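Local coordinates for protein chloride intracellular channel exc-4 (Caenorhabditis elegans, PDB 2YV9) that keeps the lumen of the growing excretory canal from swelling into cysts and may insert into membranes to form chloride ion channels, at residues N162-C165 and E166-N170; S237-D241 and Q242-H246. One frame throughout, in Å; residues are numbered along the deposited sequence.

Interaction 1: residues N162-C165 and E166-N170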
loop_
_atom_site.group_PDB
_atom_site.type_symbol
_atom_site.label_atom_id
_atom_site.label_comp_id
_atom_site.label_asym_id
_atom_site.label_seq_id
_atom_site.Cartn_x
_atom_site.Cartn_y
_atom_site.Cartn_z
ATOM N N ASN A 162 -5.601 -27.785 9.353
ATOM C CA ASN A 162 -6.737 -28.435 8.657
ATOM C C ASN A 162 -7.510 -27.427 7.815
ATOM O O ASN A 162 -7.907 -27.765 6.663
ATOM C CB ASN A 162 -7.673 -29.152 9.653
ATOM C CG ASN A 162 -6.971 -30.271 10.409
ATOM O OD1 ASN A 162 -5.892 -30.700 10.014
ATOM N ND2 ASN A 162 -7.585 -30.740 11.514
ATOM N N ARG A 163 -7.685 -26.194 8.331
ATOM C CA ARG A 163 -8.350 -25.115 7.600
ATOM C C ARG A 163 -7.573 -24.671 6.399
ATOM O O ARG A 163 -8.151 -24.369 5.348
ATOM C CB ARG A 163 -8.699 -23.928 8.480
ATOM C CG ARG A 163 -9.701 -24.265 9.536
ATOM C CD ARG A 163 -10.532 -23.042 9.935
ATOM N NE ARG A 163 -11.677 -23.455 10.739
ATOM C CZ ARG A 163 -12.538 -22.623 11.311
ATOM N NH1 ARG A 163 -12.430 -21.296 11.175
ATOM N NH2 ARG A 163 -13.541 -23.127 12.003
ATOM N N VAL A 164 -6.242 -24.637 6.526
ATOM C CA VAL A 164 -5.400 -24.450 5.340
ATOM C C VAL A 164 -5.701 -25.512 4.289
ATOM O O VAL A 164 -5.943 -25.205 3.139
ATOM C CB VAL A 164 -3.864 -24.399 5.678
ATOM C CG1 VAL A 164 -2.985 -24.412 4.429
ATOM C CG2 VAL A 164 -3.579 -23.113 6.548
ATOM N N CYS A 165 -5.671 -26.782 4.680
ATOM C CA CYS A 165 -5.913 -27.862 3.738
ATOM C C CYS A 165 -7.322 -27.773 3.112
ATOM O O CYS A 165 -7.496 -27.973 1.912
ATOM C CB CYS A 165 -5.739 -29.185 4.423
ATOM S SG CYS A 165 -3.998 -29.505 4.793
ATOM N N GLU A 166 -8.300 -27.394 3.949
ATOM C CA GLU A 166 -9.685 -27.153 3.441
ATOM C C GLU A 166 -9.709 -26.106 2.336
ATOM O O GLU A 166 -10.382 -26.269 1.316
ATOM C CB GLU A 166 -10.563 -26.693 4.605
ATOM C CG GLU A 166 -12.034 -26.676 4.246
ATOM C CD GLU A 166 -12.937 -26.179 5.362
ATOM O OE1 GLU A 166 -12.469 -25.983 6.513
ATOM O OE2 GLU A 166 -14.134 -25.967 5.055
ATOM N N GLN A 167 -9.016 -24.991 2.529
ATOM C CA GLN A 167 -9.025 -23.887 1.516
ATOM C C GLN A 167 -8.270 -24.271 0.233
ATOM O O GLN A 167 -8.689 -23.991 -0.925
ATOM C CB GLN A 167 -8.468 -22.607 2.105
ATOM C CG GLN A 167 -9.227 -22.115 3.301
ATOM C CD GLN A 167 -10.681 -21.746 2.921
ATOM O OE1 GLN A 167 -10.951 -21.157 1.853
ATOM N NE2 GLN A 167 -11.616 -22.137 3.774
ATOM N N LEU A 168 -7.146 -24.948 0.424
ATOM C CA LEU A 168 -6.406 -25.534 -0.701
ATOM C C LEU A 168 -7.313 -26.493 -1.475
ATOM O O LEU A 168 -7.307 -26.520 -2.720
ATOM C CB LEU A 168 -5.161 -26.283 -0.197
ATOM C CG LEU A 168 -4.043 -25.370 0.271
ATOM C CD1 LEU A 168 -2.960 -26.210 1.042
ATOM C CD2 LEU A 168 -3.403 -24.563 -0.851
ATOM N N SER A 169 -8.095 -27.267 -0.725
ATOM C CA SER A 169 -9.063 -28.187 -1.323
ATOM C C SER A 169 -10.134 -27.416 -2.093
ATOM O O SER A 169 -10.473 -27.801 -3.203
ATOM C CB SER A 169 -9.730 -29.081 -0.305
ATOM O OG SER A 169 -10.518 -30.034 -1.017
ATOM N N ASN A 170 -10.615 -26.315 -1.515
ATOM C CA ASN A 170 -11.631 -25.456 -2.175
ATOM C C ASN A 170 -11.127 -24.882 -3.509
ATOM O O ASN A 170 -11.809 -24.918 -4.536
ATOM C CB ASN A 170 -12.086 -24.351 -1.242
ATOM C CG ASN A 170 -12.898 -24.867 -0.040
ATOM O OD1 ASN A 170 -13.388 -25.989 -0.036
ATOM N ND2 ASN A 170 -13.025 -24.020 0.987
#

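Interaction 2: residues S237-D241 and Q242-H246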
loop_
_atom_site.group_PDB
_atom_site.type_symbol
_atom_site.label_atom_id
_atom_site.label_comp_id
_atom_site.label_asym_id
_atom_site.label_seq_id
_atom_site.Cartn_x
_atom_site.Cartn_y
_atom_site.Cartn_z
ATOM N N SER A 237 9.990 -12.920 -11.184
ATOM C CA SER A 237 9.731 -12.113 -9.982
ATOM C C SER A 237 9.788 -12.928 -8.705
ATOM O O SER A 237 9.457 -12.415 -7.643
ATOM C CB SER A 237 8.357 -11.473 -10.096
ATOM O OG SER A 237 7.348 -12.493 -10.240
ATOM N N CYS A 238 10.171 -14.192 -8.791
ATOM C CA CYS A 238 10.045 -15.105 -7.649
ATOM C C CYS A 238 11.323 -15.084 -6.813
ATOM O O CYS A 238 12.434 -15.305 -7.347
ATOM C CB CYS A 238 9.765 -16.539 -8.130
ATOM S SG CYS A 238 9.503 -17.708 -6.767
ATOM N N PRO A 239 11.179 -14.813 -5.497
ATOM C CA PRO A 239 12.394 -14.768 -4.699
ATOM C C PRO A 239 12.958 -16.132 -4.475
ATOM O O PRO A 239 12.233 -17.096 -4.563
ATOM C CB PRO A 239 11.918 -14.194 -3.374
ATOM C CG PRO A 239 10.539 -14.583 -3.284
ATOM C CD PRO A 239 10.012 -14.495 -4.699
ATOM N N ALA A 240 14.254 -16.202 -4.114
ATOM C CA ALA A 240 14.866 -17.480 -3.744
ATOM C C ALA A 240 14.263 -18.070 -2.457
ATOM O O ALA A 240 13.745 -17.337 -1.568
ATOM C CB ALA A 240 16.433 -17.293 -3.556
ATOM N N ASP A 241 14.330 -19.412 -2.361
ATOM C CA ASP A 241 13.815 -20.121 -1.211
ATOM C C ASP A 241 14.283 -19.505 0.119
ATOM O O ASP A 241 13.508 -19.318 1.067
ATOM C CB ASP A 241 14.283 -21.574 -1.185
ATOM C CG ASP A 241 13.975 -22.353 -2.456
ATOM O OD1 ASP A 241 13.015 -22.016 -3.231
ATOM O OD2 ASP A 241 14.704 -23.344 -2.655
ATOM N N GLN A 242 15.582 -19.191 0.171
ATOM C CA GLN A 242 16.170 -18.706 1.409
ATOM C C GLN A 242 15.624 -17.355 1.817
ATOM O O GLN A 242 15.499 -17.071 3.020
ATOM C CB GLN A 242 17.682 -18.595 1.273
ATOM C CG GLN A 242 18.392 -19.940 1.139
ATOM C CD GLN A 242 18.199 -20.589 -0.196
ATOM O OE1 GLN A 242 17.925 -19.933 -1.211
ATOM N NE2 GLN A 242 18.406 -21.894 -0.231
ATOM N N ASP A 243 15.283 -16.534 0.819
ATOM C CA ASP A 243 14.739 -15.222 1.086
ATOM C C ASP A 243 13.246 -15.292 1.483
ATOM O O ASP A 243 12.766 -14.453 2.226
ATOM C CB ASP A 243 14.996 -14.256 -0.075
ATOM C CG ASP A 243 16.453 -14.109 -0.340
ATOM O OD1 ASP A 243 17.126 -13.958 0.723
ATOM O OD2 ASP A 243 16.903 -14.264 -1.505
ATOM N N ILE A 244 12.524 -16.310 1.003
ATOM C CA ILE A 244 11.168 -16.491 1.448
ATOM C C ILE A 244 11.206 -16.916 2.933
ATOM O O ILE A 244 10.487 -16.366 3.763
ATOM C CB ILE A 244 10.423 -17.566 0.613
ATOM C CG1 ILE A 244 10.269 -17.093 -0.847
ATOM C CG2 ILE A 244 9.027 -17.830 1.243
ATOM C CD1 ILE A 244 9.779 -18.190 -1.875
ATOM N N ILE A 245 12.046 -17.911 3.237
ATOM C CA ILE A 245 12.189 -18.413 4.621
ATOM C C ILE A 245 12.605 -17.276 5.538
ATOM O O ILE A 245 11.981 -17.032 6.582
ATOM C CB ILE A 245 13.175 -19.571 4.678
ATOM C CG1 ILE A 245 12.637 -20.805 3.947
ATOM C CG2 ILE A 245 13.444 -19.950 6.127
ATOM C CD1 ILE A 245 13.758 -21.692 3.393
ATOM N N HIS A 246 13.593 -16.487 5.119
ATOM C CA HIS A 246 14.082 -15.401 5.958
ATOM C C HIS A 246 13.061 -14.308 6.211
ATOM O O HIS A 246 12.980 -13.780 7.298
ATOM C CB HIS A 246 15.325 -14.806 5.332
ATOM C CG HIS A 246 16.082 -13.917 6.265
ATOM N ND1 HIS A 246 15.972 -12.543 6.242
ATOM C CD2 HIS A 246 16.926 -14.213 7.282
ATOM C CE1 HIS A 246 16.741 -12.030 7.192
ATOM N NE2 HIS A 246 17.323 -13.022 7.843
HETATM O O HOH W 1 15.721 -13.729 -3.717
#

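Interaction 1: residues N162-C165 and E166-N170
E166, Q167, L168 and S169 each give their backbone N-H to the carbonyl four residues earlier, on N162, R163, V164 and C165, the regular ladder of an alpha-helix in the middle of helix 155-178. Of these bonds the one from L168 N to V164 O is nearly straight, 175° at the hydrogen over 3.0 Å. The same pair makes the apolar contact: V164 and L168 lie side by side, one turn apart and pointing the same way, with V164 CG1 3.8 Å from L168 CD1. V164 has CG1 anti to its own nitrogen (chi1 172°), which brings this methyl to the leucine. Branched apolar side chains suit this buried face, where L168 packs against L126 of helix 117-140 and against P215 and F218; N129 is a further neighbour of V164. On the exposed side R163 and E166 carry opposite charges, but R163 NE stays 5.0 Å from E166 OE1, so any attraction is probably diffuse. S169, partly exposed, has its hydroxyl OG bonded to Q173 NE2, a turn further on. Q167 is buried against N125 of helix 117-140; it has CG beside its own nitrogen (chi1 -59°), which sets CG 3.2 Å from R163 O.

Interaction 2: residues S237-D241 and Q242-H246
P239 and I244 meet across the first turn of helix 241-251, their side chains crossing at about a right angle with P239 CG 3.5 Å from I244 CG1. A240 is the N-cap, so the pair joins the residue before the cap to the fourth residue of the helix: a hydrophobic staple. This is the tight part: the proline ring is rigid, apolar and without an N-H to satisfy, and the long CG1-CD1 branch of I244 reaches back to it. H200 of helix 190-210 touches I244 as well. A240 O accepts from I244 N (3.0 Å) and, weakly, from D243 N.

On the looser, polar side a water fills in beside a lighter contact of D243 OD2 on A240 CB. It accepts from A240 N (2.9 Å) and donates to D243 OD2 (2.6 Å), an oxygen that also forms a salt bridge with R33; D243 OD1 bonds S27.

Q242 folds back at chi2 (73°), bringing OE1 to 3.8 Å from A240 CB, where it accepts from T266 N while NE2 bonds Q263. A leucine here would probably leave T266 N and Q263 OE1 without their amide mate. D241 OD2 in turn accepts from T266 and T268. An N-cap position, here an alanine whose side chain cannot cap, a staple and an acidic third residue mark a helix N-terminus, with water carrying the aspartate-to-cap link that a capping box makes directly.

In the fold
From the N terminus the chain first builds the thioredoxin-like domain, with helix 38-52, and then the helical part of the GST fold. Interaction 1 falls midway along helix 155-178, and its side chains pack that helix on helix 117-140 and on the loop ahead of helix 219-228. After helices 190-210, 219-228 and 232-236 comes interaction 2, at the turn into helix 241-251. Both are local, so neither closes a long loop; they follow in series without nesting or crossing. The centres of interactions 1 and 2 are about 24 Å apart, and the nearest atoms of interactions 1 and 2 about 14 Å. Whereas interaction 1 stays within the helical part, interaction 2 reaches Q41 of helix 38-52 and R33, tying the helical part to the N-terminal domain.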